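Local coordinates for acyl-coenzyme A oxidase acox-1.1 (Caenorhabditis elegans, PDB 5K3H), which catalyses the FAD-dependent first step of peroxisomal beta-oxidation, desaturating acyl-CoA chains to (2E)-enoyl-CoA with release of hydrogen peroxide, at residues G586-S590 with T591-Y595; H384-T387 with S388-S392; D59-P62 with L63-T67. All blocks are in the same frame, centred on the assembly; numbering follows the deposited sequence.

Interaction 1 (G586-S590 with T591-Y595); sequences GFMSS and TQLDY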
loop_
_atom_site.group_PDB
_atom_site.type_symbol
_atom_site.label_atom_id
_atom_site.label_comp_id
_atom_site.label_asym_id
_atom_site.label_seq_id
_atom_site.Cartn_x
_atom_site.Cartn_y
_atom_site.Cartn_z
ATOM N N GLY B 586 19.347 -27.429 -8.343
ATOM C CA GLY B 586 20.631 -27.207 -8.981
ATOM C C GLY B 586 20.587 -26.765 -10.431
ATOM O O GLY B 586 21.609 -26.817 -11.119
ATOM N N PHE B 587 19.441 -26.301 -10.921
ATOM C CA PHE B 587 19.381 -25.851 -12.310
ATOM C C PHE B 587 20.268 -24.629 -12.528
ATOM O O PHE B 587 20.795 -24.433 -13.629
ATOM C CB PHE B 587 17.935 -25.573 -12.727
ATOM C CG PHE B 587 17.754 -25.459 -14.214
ATOM C CD1 PHE B 587 17.768 -26.608 -15.011
ATOM C CD2 PHE B 587 17.580 -24.219 -14.834
ATOM C CE1 PHE B 587 17.603 -26.529 -16.393
ATOM C CE2 PHE B 587 17.419 -24.134 -16.230
ATOM C CZ PHE B 587 17.432 -25.286 -17.003
ATOM N N MET B 588 20.371 -23.748 -11.529
ATOM C CA MET B 588 21.341 -22.648 -11.519
ATOM C C MET B 588 22.352 -22.819 -10.387
ATOM O O MET B 588 22.028 -23.302 -9.295
ATOM C CB MET B 588 20.661 -21.274 -11.362
ATOM C CG MET B 588 20.212 -20.630 -12.658
ATOM S SD MET B 588 19.477 -18.956 -12.535
ATOM C CE MET B 588 20.827 -17.899 -12.039
ATOM N N SER B 589 23.570 -22.371 -10.643
ATOM C CA SER B 589 24.614 -22.330 -9.631
ATOM C C SER B 589 24.672 -20.949 -8.983
ATOM O O SER B 589 24.117 -19.962 -9.482
ATOM C CB SER B 589 25.965 -22.644 -10.250
ATOM O OG SER B 589 26.221 -21.690 -11.276
ATOM N N SER B 590 25.377 -20.894 -7.853
ATOM C CA SER B 590 25.662 -19.621 -7.209
ATOM C C SER B 590 26.398 -18.678 -8.158
ATOM O O SER B 590 26.158 -17.464 -8.153
ATOM C CB SER B 590 26.473 -19.864 -5.936
ATOM O OG SER B 590 26.781 -18.639 -5.286
ATOM N N THR B 591 27.327 -19.213 -8.953
ATOM C CA THR B 591 28.055 -18.388 -9.914
ATOM C C THR B 591 27.128 -17.763 -10.950
ATOM O O THR B 591 27.262 -16.582 -11.278
ATOM C CB THR B 591 29.131 -19.223 -10.598
ATOM O OG1 THR B 591 30.179 -19.474 -9.662
ATOM C CG2 THR B 591 29.705 -18.476 -11.780
ATOM N N GLN B 592 26.192 -18.539 -11.489
ATOM C CA GLN B 592 25.231 -17.975 -12.429
ATOM C C GLN B 592 24.334 -16.945 -11.767
ATOM O O GLN B 592 23.943 -15.968 -12.406
ATOM C CB GLN B 592 24.376 -19.086 -13.031
ATOM C CG GLN B 592 25.076 -19.905 -14.082
ATOM C CD GLN B 592 24.243 -21.074 -14.519
ATOM O OE1 GLN B 592 23.776 -21.856 -13.682
ATOM N NE2 GLN B 592 24.067 -21.229 -15.830
ATOM N N LEU B 593 23.996 -17.139 -10.496
ATOM C CA LEU B 593 23.190 -16.145 -9.806
ATOM C C LEU B 593 23.986 -14.878 -9.564
ATOM O O LEU B 593 23.422 -13.784 -9.583
ATOM C CB LEU B 593 22.641 -16.713 -8.494
ATOM C CG LEU B 593 21.386 -16.038 -7.929
ATOM C CD1 LEU B 593 20.187 -16.116 -8.901
ATOM C CD2 LEU B 593 21.025 -16.598 -6.530
ATOM N N ASP B 594 25.294 -15.001 -9.324
ATOM C CA ASP B 594 26.145 -13.818 -9.230
ATOM C C ASP B 594 26.240 -13.089 -10.564
ATOM O O ASP B 594 26.329 -11.861 -10.599
ATOM C CB ASP B 594 27.533 -14.223 -8.739
ATOM C CG ASP B 594 27.549 -14.585 -7.257
ATOM O OD1 ASP B 594 26.613 -14.161 -6.518
ATOM O OD2 ASP B 594 28.508 -15.283 -6.835
ATOM N N TYR B 595 26.253 -13.826 -11.676
ATOM C CA TYR B 595 26.182 -13.183 -12.984
ATOM C C TYR B 595 24.901 -12.380 -13.109
ATOM O O TYR B 595 24.918 -11.235 -13.569
ATOM C CB TYR B 595 26.275 -14.234 -14.094
ATOM C CG TYR B 595 26.042 -13.723 -15.521
ATOM C CD1 TYR B 595 27.093 -13.280 -16.317
ATOM C CD2 TYR B 595 24.765 -13.719 -16.079
ATOM C CE1 TYR B 595 26.878 -12.827 -17.614
ATOM C CE2 TYR B 595 24.542 -13.269 -17.376
ATOM C CZ TYR B 595 25.597 -12.822 -18.140
ATOM O OH TYR B 595 25.347 -12.379 -19.433
#

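Interaction 2 (H384-T387 with S388-S392); sequences HALT and SGLKS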
loop_
_atom_site.group_PDB
_atom_site.type_symbol
_atom_site.label_atom_id
_atom_site.label_comp_id
_atom_site.label_asym_id
_atom_site.label_seq_id
_atom_site.Cartn_x
_atom_site.Cartn_y
_atom_site.Cartn_z
ATOM N N HIS B 384 -8.631 -18.070 -21.363
ATOM C CA HIS B 384 -9.370 -17.647 -20.183
ATOM C C HIS B 384 -8.591 -17.968 -18.921
ATOM O O HIS B 384 -8.721 -17.258 -17.915
ATOM C CB HIS B 384 -10.749 -18.311 -20.140
ATOM C CG HIS B 384 -11.586 -17.901 -18.960
ATOM N ND1 HIS B 384 -12.043 -16.610 -18.777
ATOM C CD2 HIS B 384 -12.031 -18.611 -17.893
ATOM C CE1 HIS B 384 -12.742 -16.546 -17.655
ATOM N NE2 HIS B 384 -12.748 -17.746 -17.098
ATOM N N ALA B 385 -7.790 -19.042 -18.958
ATOM C CA ALA B 385 -6.948 -19.412 -17.822
ATOM C C ALA B 385 -5.809 -18.418 -17.621
ATOM O O ALA B 385 -5.567 -17.946 -16.500
ATOM C CB ALA B 385 -6.394 -20.815 -18.039
ATOM N N LEU B 386 -5.111 -18.079 -18.706
ATOM C CA LEU B 386 -3.986 -17.153 -18.630
ATOM C C LEU B 386 -4.436 -15.771 -18.182
ATOM O O LEU B 386 -3.799 -15.142 -17.330
ATOM C CB LEU B 386 -3.299 -17.085 -19.993
ATOM C CG LEU B 386 -2.269 -15.968 -20.190
ATOM C CD1 LEU B 386 -0.937 -16.293 -19.522
ATOM C CD2 LEU B 386 -2.103 -15.683 -21.691
ATOM N N THR B 387 -5.525 -15.280 -18.771
ATOM C CA THR B 387 -6.110 -13.995 -18.402
ATOM C C THR B 387 -6.445 -13.931 -16.912
ATOM O O THR B 387 -6.287 -12.882 -16.276
ATOM C CB THR B 387 -7.345 -13.776 -19.270
ATOM O OG1 THR B 387 -6.905 -13.425 -20.585
ATOM C CG2 THR B 387 -8.257 -12.679 -18.718
ATOM N N SER B 388 -6.918 -15.038 -16.334
ATOM C CA SER B 388 -7.189 -15.037 -14.899
ATOM C C SER B 388 -5.916 -14.766 -14.111
ATOM O O SER B 388 -5.925 -14.001 -13.139
ATOM C CB SER B 388 -7.778 -16.382 -14.461
ATOM O OG SER B 388 -8.653 -16.903 -15.444
ATOM N N GLY B 389 -4.818 -15.412 -14.499
ATOM C CA GLY B 389 -3.547 -15.145 -13.856
ATOM C C GLY B 389 -3.046 -13.746 -14.136
ATOM O O GLY B 389 -2.544 -13.070 -13.238
ATOM N N LEU B 390 -3.213 -13.271 -15.372
ATOM C CA LEU B 390 -2.702 -11.951 -15.715
ATOM C C LEU B 390 -3.293 -10.878 -14.814
ATOM O O LEU B 390 -2.550 -10.091 -14.212
ATOM C CB LEU B 390 -2.993 -11.628 -17.176
ATOM C CG LEU B 390 -2.028 -12.196 -18.200
ATOM C CD1 LEU B 390 -2.622 -11.958 -19.572
ATOM C CD2 LEU B 390 -0.675 -11.520 -18.064
ATOM N N LYS B 391 -4.625 -10.837 -14.698
ATOM C CA LYS B 391 -5.256 -9.863 -13.812
ATOM C C LYS B 391 -4.659 -9.907 -12.406
ATOM O O LYS B 391 -4.329 -8.865 -11.826
ATOM C CB LYS B 391 -6.761 -10.103 -13.752
ATOM C CG LYS B 391 -7.541 -9.510 -14.899
ATOM C CD LYS B 391 -9.016 -9.928 -14.780
ATOM C CE LYS B 391 -9.768 -9.811 -16.110
ATOM N NZ LYS B 391 -10.251 -11.151 -16.595
ATOM N N SER B 392 -4.502 -11.104 -11.845
ATOM C CA SER B 392 -4.005 -11.211 -10.476
ATOM C C SER B 392 -2.566 -10.709 -10.364
ATOM O O SER B 392 -2.244 -9.909 -9.475
ATOM C CB SER B 392 -4.120 -12.654 -9.993
ATOM O OG SER B 392 -3.549 -12.800 -8.706
#

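Interaction 3 (D59-P62 with L63-T67); sequences DSMP and LPYMT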
loop_
_atom_site.group_PDB
_atom_site.type_symbol
_atom_site.label_atom_id
_atom_site.label_comp_id
_atom_site.label_asym_id
_atom_site.label_seq_id
_atom_site.Cartn_x
_atom_site.Cartn_y
_atom_site.Cartn_z
ATOM N N ASP B 59 -10.035 20.809 -14.426
ATOM C CA ASP B 59 -10.325 20.751 -13.003
ATOM C C ASP B 59 -10.481 22.174 -12.490
ATOM O O ASP B 59 -9.598 23.011 -12.700
ATOM C CB ASP B 59 -9.185 20.071 -12.238
ATOM C CG ASP B 59 -8.938 18.634 -12.665
ATOM O OD1 ASP B 59 -9.824 18.008 -13.282
ATOM O OD2 ASP B 59 -7.822 18.137 -12.402
ATOM N N SER B 60 -11.601 22.449 -11.807
ATOM C CA SER B 60 -11.821 23.798 -11.286
ATOM C C SER B 60 -10.846 24.122 -10.162
ATOM O O SER B 60 -10.488 25.289 -9.978
ATOM C CB SER B 60 -13.265 23.978 -10.806
ATOM O OG SER B 60 -13.627 23.001 -9.837
ATOM N N MET B 61 -10.407 23.120 -9.408
ATOM C CA MET B 61 -9.297 23.282 -8.474
ATOM C C MET B 61 -8.607 21.933 -8.321
ATOM O O MET B 61 -9.108 20.912 -8.810
ATOM C CB MET B 61 -9.784 23.810 -7.121
ATOM C CG MET B 61 -10.928 23.051 -6.529
ATOM S SD MET B 61 -11.177 23.516 -4.809
ATOM C CE MET B 61 -10.570 25.206 -4.834
ATOM N N PRO B 62 -7.446 21.889 -7.653
ATOM C CA PRO B 62 -6.793 20.587 -7.422
ATOM C C PRO B 62 -7.720 19.601 -6.708
ATOM O O PRO B 62 -8.267 19.891 -5.636
ATOM C CB PRO B 62 -5.573 20.952 -6.568
ATOM C CG PRO B 62 -5.243 22.328 -7.020
ATOM C CD PRO B 62 -6.563 23.005 -7.265
ATOM N N LEU B 63 -7.890 18.422 -7.317
ATOM C CA LEU B 63 -8.801 17.418 -6.762
ATOM C C LEU B 63 -8.538 17.075 -5.301
ATOM O O LEU B 63 -9.519 16.840 -4.574
ATOM C CB LEU B 63 -8.785 16.145 -7.622
ATOM C CG LEU B 63 -9.150 16.332 -9.094
ATOM C CD1 LEU B 63 -9.441 14.997 -9.770
ATOM C CD2 LEU B 63 -10.337 17.297 -9.277
ATOM N N PRO B 64 -7.291 16.999 -4.805
ATOM C CA PRO B 64 -7.108 16.683 -3.379
ATOM C C PRO B 64 -7.645 17.764 -2.443
ATOM O O PRO B 64 -7.803 17.492 -1.241
ATOM C CB PRO B 64 -5.586 16.540 -3.239
ATOM C CG PRO B 64 -5.073 16.292 -4.614
ATOM C CD PRO B 64 -6.004 16.987 -5.536
ATOM N N TYR B 65 -7.934 18.974 -2.941
ATOM C CA TYR B 65 -8.535 19.992 -2.078
ATOM C C TYR B 65 -9.987 19.720 -1.752
ATOM O O TYR B 65 -10.464 20.223 -0.735
ATOM C CB TYR B 65 -8.525 21.382 -2.708
ATOM C CG TYR B 65 -7.205 22.064 -2.915
ATOM C CD1 TYR B 65 -6.011 21.486 -2.518
ATOM C CD2 TYR B 65 -7.171 23.320 -3.509
ATOM C CE1 TYR B 65 -4.819 22.131 -2.730
ATOM C CE2 TYR B 65 -5.992 23.973 -3.717
ATOM C CZ TYR B 65 -4.817 23.383 -3.334
ATOM O OH TYR B 65 -3.647 24.067 -3.550
ATOM N N MET B 66 -10.680 18.933 -2.579
ATOM C CA MET B 66 -12.129 18.852 -2.602
ATOM C C MET B 66 -12.644 17.750 -1.676
ATOM O O MET B 66 -12.050 16.673 -1.567
ATOM C CB MET B 66 -12.606 18.562 -4.024
ATOM C CG MET B 66 -12.273 19.601 -5.074
ATOM S SD MET B 66 -12.981 19.045 -6.654
ATOM C CE MET B 66 -12.326 20.178 -7.863
ATOM N N THR B 67 -13.788 18.003 -1.044
ATOM C CA THR B 67 -14.489 16.929 -0.359
ATOM C C THR B 67 -15.080 15.956 -1.383
ATOM O O THR B 67 -15.116 16.231 -2.593
ATOM C CB THR B 67 -15.591 17.496 0.535
ATOM O OG1 THR B 67 -16.574 18.129 -0.294
ATOM C CG2 THR B 67 -15.020 18.544 1.463
HETATM O O HOH W 1 -6.596 18.592 -9.683
#

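Interaction 1 (G586-S590 with T591-Y595)
Ser589 and Gln592 close a capping box over the N-terminus of helix 590-616. From the N-cap position, Ser589 OG accepts the bond from Gln592 N at 3.2 Å, nearly straight with an N-H...acceptor angle of 165°. In return Gln592 OE1 takes Ser589 N at 3.1 Å, in the carbonyl plane and on a lone pair, and a weak bond from Ser589 OG, 3.4 Å from OE1, is added to it. The serine hydroxyl sits between its own backbone N and carbonyl carbon (chi1 59°), which turns it back over the first turn of the helix. Below the box the regular helical ladder starts at once, Leu593 N bonding Ser589 O at 3.0 Å and Asp594 N bonding Ser590 O at 2.9 Å. Met588, bent at its last torsion (chi3 68°), tucks its methyl under this turn, CE lying 3.7 Å from Leu593 CD1. Further out, Gln592 NE2 donates to Ser478 O and Ile480 O, so both ends of the amide are engaged and its rotation is fixed. Asp594 OD1 has salt bridges to Arg597 and to Lys505 of the second subunit, while Ser590 OG bonds Glu584 of that subunit. The capped turn lies where the short loop from helix 579-584 enters helix 590-616, with Met588 and Leu593 packed on helices 579-584 and 557-577 and Phe587 stacked on His497 of helix 489-515.

Interaction 2 (H384-T387 with S388-S392)
With chi1 at -37°, Ser388 folds its OG beside its own backbone N and back toward His384 O, one turn earlier in helix 382-408, part of the C-alpha1 domain of the acyl-CoA oxidase family. This is the familiar serine-to-carbonyl bond within a helix. The modelled separation of Ser388 OG from His384 O, 2.5 Å, is very short and therefore doubtful. The same carbonyl also receives Ser388 N at 3.3 Å, from above the carbonyl plane, so backbone and side chain of one residue converge on a single oxygen. Ser388 OG lies over one face of the His384 imidazole and also bonds Gln443 OE1 of helix 437-456; its one proton is probably shared between the two oxygens, which ties the buried hydroxyl to the neighbouring helix. On another side of the turn, Leu386 and Leu390 meet at an oblique angle, Leu386 CG being 4.1 Å from Leu390 CD1; both pack on helix 520-553, which carries ATP-binding residues including Ser535. Ser392, the last residue of the stretch, itself belongs to the ATP site shared between the dimer partners. Beneath these side chains, Leu390 N bonds Leu386 O at 2.8 Å, and Lys391 N reaches Thr387 O at 3.1 Å, almost straight (177°). The lysine chain bends back at its far end, chi4 117°, and puts Lys391 NZ 3.3 Å from Thr387 CG2, an ammonium beside a methyl and not a polar bond.

Interaction 3 (D59-P62 with L63-T67)
Pro62 sets the CB-CG-CD edge of its tilted ring over one face of Tyr65, a proline-aromatic CH-pi contact built on a short 3-10 turn, residues 63-65, in the loop before helix 68-85. Pro62 CB stands 3.9 Å from the ring centroid and only 2° off its normal, while CG and CD spread over the CE2 side of the same face. The turn brings them together: Tyr65 N bonds Pro62 O at 2.9 Å from above the carbonyl plane. At the ring's edge Met61 curls round, with CE near the ring plane and SD 4.0 Å from Tyr65 CB. The extended Met66 chain runs back beneath the turn, its terminal methyl filling the hollow beside Met61, where Met66 CE is 3.5 Å from Met61 CG. Were Tyr65 replaced by an alanine, Pro62 would probably lose its cover, Trp643 O its phenol hydroxyl, and a gap would be likely beside helix 636-645. At the other end a leucine methyl lies against a carboxylate, Leu63 CD2 being 3.9 Å from Asp59 CG; that carboxylate also makes salt bridges with Lys78 and Arg626. One water completes this end, donating to Asp59 OD2 at 3.0 Å and accepting from Leu63 N at 2.7 Å.

In the fold
All three contacts are local, yet they occupy different depths of the molecule. Interaction 2 is buried inside one long helix, its centre about 13 Å from the centre of the chain, and neither of its segments touches the second subunit. It combines backbone helix bonds with a serine hydroxyl on a carbonyl and a leucine pair. Interactions 1 and 3, partly buried, lie on opposite sides of the chain's centre, about 52 Å apart between contact centres; both touch that subunit. Interaction 1 is polar capping at a helix start, whereas 59-67 combines apolar packing with one turn bond and a water bridge. Of the three only interaction 2 includes a residue of the ATP site, Ser392.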